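Local coordinates for fatty acid amide hydrolase (PDB 6KVR), which probably hydrolyses monocarboxylic acid amides to the carboxylate and ammonium, at residues 472-477 against 534-539. Residues are numbered along the deposited sequence; the frame is centred on the assembly and turned at random.
Sequences APHSEE and SQFVGA
Two type II beta turns, H474 to E477 and F536 to A539, belong to loops of the amidase fold that meet through an offset aromatic stack accompanied by a hydrogen bond. The rings of H474 and F536 lie almost parallel, their planes 6° apart and their centroids 4.3 Å apart, displaced so that NE2 of H474 sits over the rim of the phenyl face, 3.6 Å from CZ of F536. Both side chains carry CG anti to the carbonyl carbon, beside the backbone N (chi1 -67° for H474). NE2 of H474 also donates to the backbone O of Q535 at 2.9 Å, nearly straight at 171°. The acceptor lies in the imidazole plane, although the donor stands above the carbonyl plane. Bond and stack, acting on the successive residues Q535 and F536, together restrict rotation of the imidazole and set how the rings overlap. At the same NE2/CE1 edge, almost in the imidazole plane, CB of Q535 packs 3.7 Å from CE1 of H474. At the phenyl edge, O of A472 approaches CE1 of F536 at 3.2 Å. A472 and P473 also touch Y264 of helix 259-265. The contact thus joins the loop after strand 462-466 to the loop entering strand 540-546, its antiparallel neighbour in the mixed sheet.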
loop_
_atom_site.group_PDB
_atom_site.type_symbol
_atom_site.label_atom_id
_atom_site.label_comp_id
_atom_site.label_asym_id
_atom_site.label_seq_id
_atom_site.Cartn_x
_atom_site.Cartn_y
_atom_site.Cartn_z
ATOM N N ALA A 472 -32.870 -2.631 -2.762
ATOM C CA ALA A 472 -32.605 -3.631 -1.733
ATOM C C ALA A 472 -33.213 -4.982 -2.105
ATOM O O ALA A 472 -34.374 -5.043 -2.532
ATOM C CB ALA A 472 -33.157 -3.177 -0.378
ATOM N N PRO A 473 -32.481 -6.070 -1.955
ATOM C CA PRO A 473 -33.001 -7.386 -2.332
ATOM C C PRO A 473 -33.857 -7.990 -1.222
ATOM O O PRO A 473 -33.886 -7.527 -0.084
ATOM C CB PRO A 473 -31.726 -8.202 -2.545
ATOM C CG PRO A 473 -30.822 -7.671 -1.489
ATOM C CD PRO A 473 -31.109 -6.156 -1.424
ATOM N N HIS A 474 -34.572 -9.047 -1.575
ATOM C CA HIS A 474 -35.198 -9.852 -0.537
ATOM C C HIS A 474 -34.118 -10.571 0.265
ATOM O O HIS A 474 -33.039 -10.872 -0.250
ATOM C CB HIS A 474 -36.163 -10.861 -1.152
ATOM C CG HIS A 474 -37.354 -10.232 -1.801
ATOM N ND1 HIS A 474 -38.139 -10.896 -2.720
ATOM C CD2 HIS A 474 -37.905 -9.003 -1.653
ATOM C CE1 HIS A 474 -39.116 -10.100 -3.115
ATOM N NE2 HIS A 474 -38.996 -8.943 -2.485
ATOM N N SER A 475 -34.417 -10.860 1.532
ATOM C CA SER A 475 -33.440 -11.525 2.384
ATOM C C SER A 475 -32.941 -12.813 1.740
ATOM O O SER A 475 -33.713 -13.581 1.158
ATOM C CB SER A 475 -34.041 -11.805 3.763
ATOM O OG SER A 475 -34.391 -10.567 4.380
ATOM N N GLU A 476 -31.620 -13.009 1.804
ATOM C CA GLU A 476 -30.948 -14.221 1.339
ATOM C C GLU A 476 -31.092 -14.422 -0.170
ATOM O O GLU A 476 -30.935 -15.543 -0.670
ATOM C CB GLU A 476 -31.450 -15.457 2.098
ATOM C CG GLU A 476 -31.429 -15.328 3.632
ATOM C CD GLU A 476 -31.505 -16.684 4.354
ATOM O OE1 GLU A 476 -30.464 -17.376 4.537
ATOM O OE2 GLU A 476 -32.636 -17.063 4.735
ATOM N N GLU A 477 -31.346 -13.346 -0.917
ATOM C CA GLU A 477 -31.574 -13.426 -2.362
ATOM C C GLU A 477 -30.794 -12.336 -3.094
ATOM O O GLU A 477 -31.323 -11.630 -3.956
ATOM C CB GLU A 477 -33.076 -13.346 -2.674
ATOM C CG GLU A 477 -33.815 -14.663 -2.406
ATOM C CD GLU A 477 -35.256 -14.661 -2.895
ATOM O OE1 GLU A 477 -35.480 -14.788 -4.119
ATOM O OE2 GLU A 477 -36.166 -14.581 -2.036
ATOM N N SER A 534 -44.330 -5.273 -7.443
ATOM C CA SER A 534 -45.181 -5.228 -6.259
ATOM C C SER A 534 -44.468 -5.684 -4.991
ATOM O O SER A 534 -45.013 -5.507 -3.898
ATOM C CB SER A 534 -46.449 -6.072 -6.479
ATOM O OG SER A 534 -46.150 -7.461 -6.604
ATOM N N GLN A 535 -43.258 -6.227 -5.100
ATOM C CA GLN A 535 -42.556 -6.820 -3.963
ATOM C C GLN A 535 -41.334 -6.005 -3.523
ATOM O O GLN A 535 -40.529 -6.486 -2.714
ATOM C CB GLN A 535 -42.140 -8.253 -4.316
ATOM C CG GLN A 535 -43.277 -9.275 -4.317
ATOM C CD GLN A 535 -43.906 -9.465 -2.943
ATOM O OE1 GLN A 535 -44.990 -8.941 -2.654
ATOM N NE2 GLN A 535 -43.232 -10.235 -2.090
ATOM N N PHE A 536 -41.170 -4.790 -4.040
ATOM C CA PHE A 536 -40.036 -3.952 -3.670
ATOM C C PHE A 536 -40.483 -2.510 -3.435
ATOM O O PHE A 536 -39.716 -1.576 -3.683
ATOM C CB PHE A 536 -38.933 -3.983 -4.748
ATOM C CG PHE A 536 -38.212 -5.306 -4.867
ATOM C CD1 PHE A 536 -37.134 -5.604 -4.043
ATOM C CD2 PHE A 536 -38.598 -6.241 -5.821
ATOM C CE1 PHE A 536 -36.464 -6.817 -4.150
ATOM C CE2 PHE A 536 -37.935 -7.461 -5.936
ATOM C CZ PHE A 536 -36.861 -7.749 -5.103
ATOM N N VAL A 537 -41.708 -2.323 -2.927
ATOM C CA VAL A 537 -42.374 -1.019 -2.969
ATOM C C VAL A 537 -41.604 0.037 -2.187
ATOM O O VAL A 537 -41.312 -0.135 -0.994
ATOM C CB VAL A 537 -43.802 -1.132 -2.411
ATOM C CG1 VAL A 537 -44.477 0.234 -2.456
ATOM C CG2 VAL A 537 -44.621 -2.200 -3.158
ATOM N N GLY A 538 -41.329 1.171 -2.839
ATOM C CA GLY A 538 -40.867 2.343 -2.132
ATOM C C GLY A 538 -39.442 2.279 -1.634
ATOM O O GLY A 538 -39.039 3.153 -0.852
ATOM N N ALA A 539 -38.667 1.281 -2.072
ATOM C CA ALA A 539 -37.275 1.143 -1.646
ATOM C C ALA A 539 -36.429 2.290 -2.185
ATOM O O ALA A 539 -36.536 2.643 -3.361
ATOM C CB ALA A 539 -36.695 -0.180 -2.136
#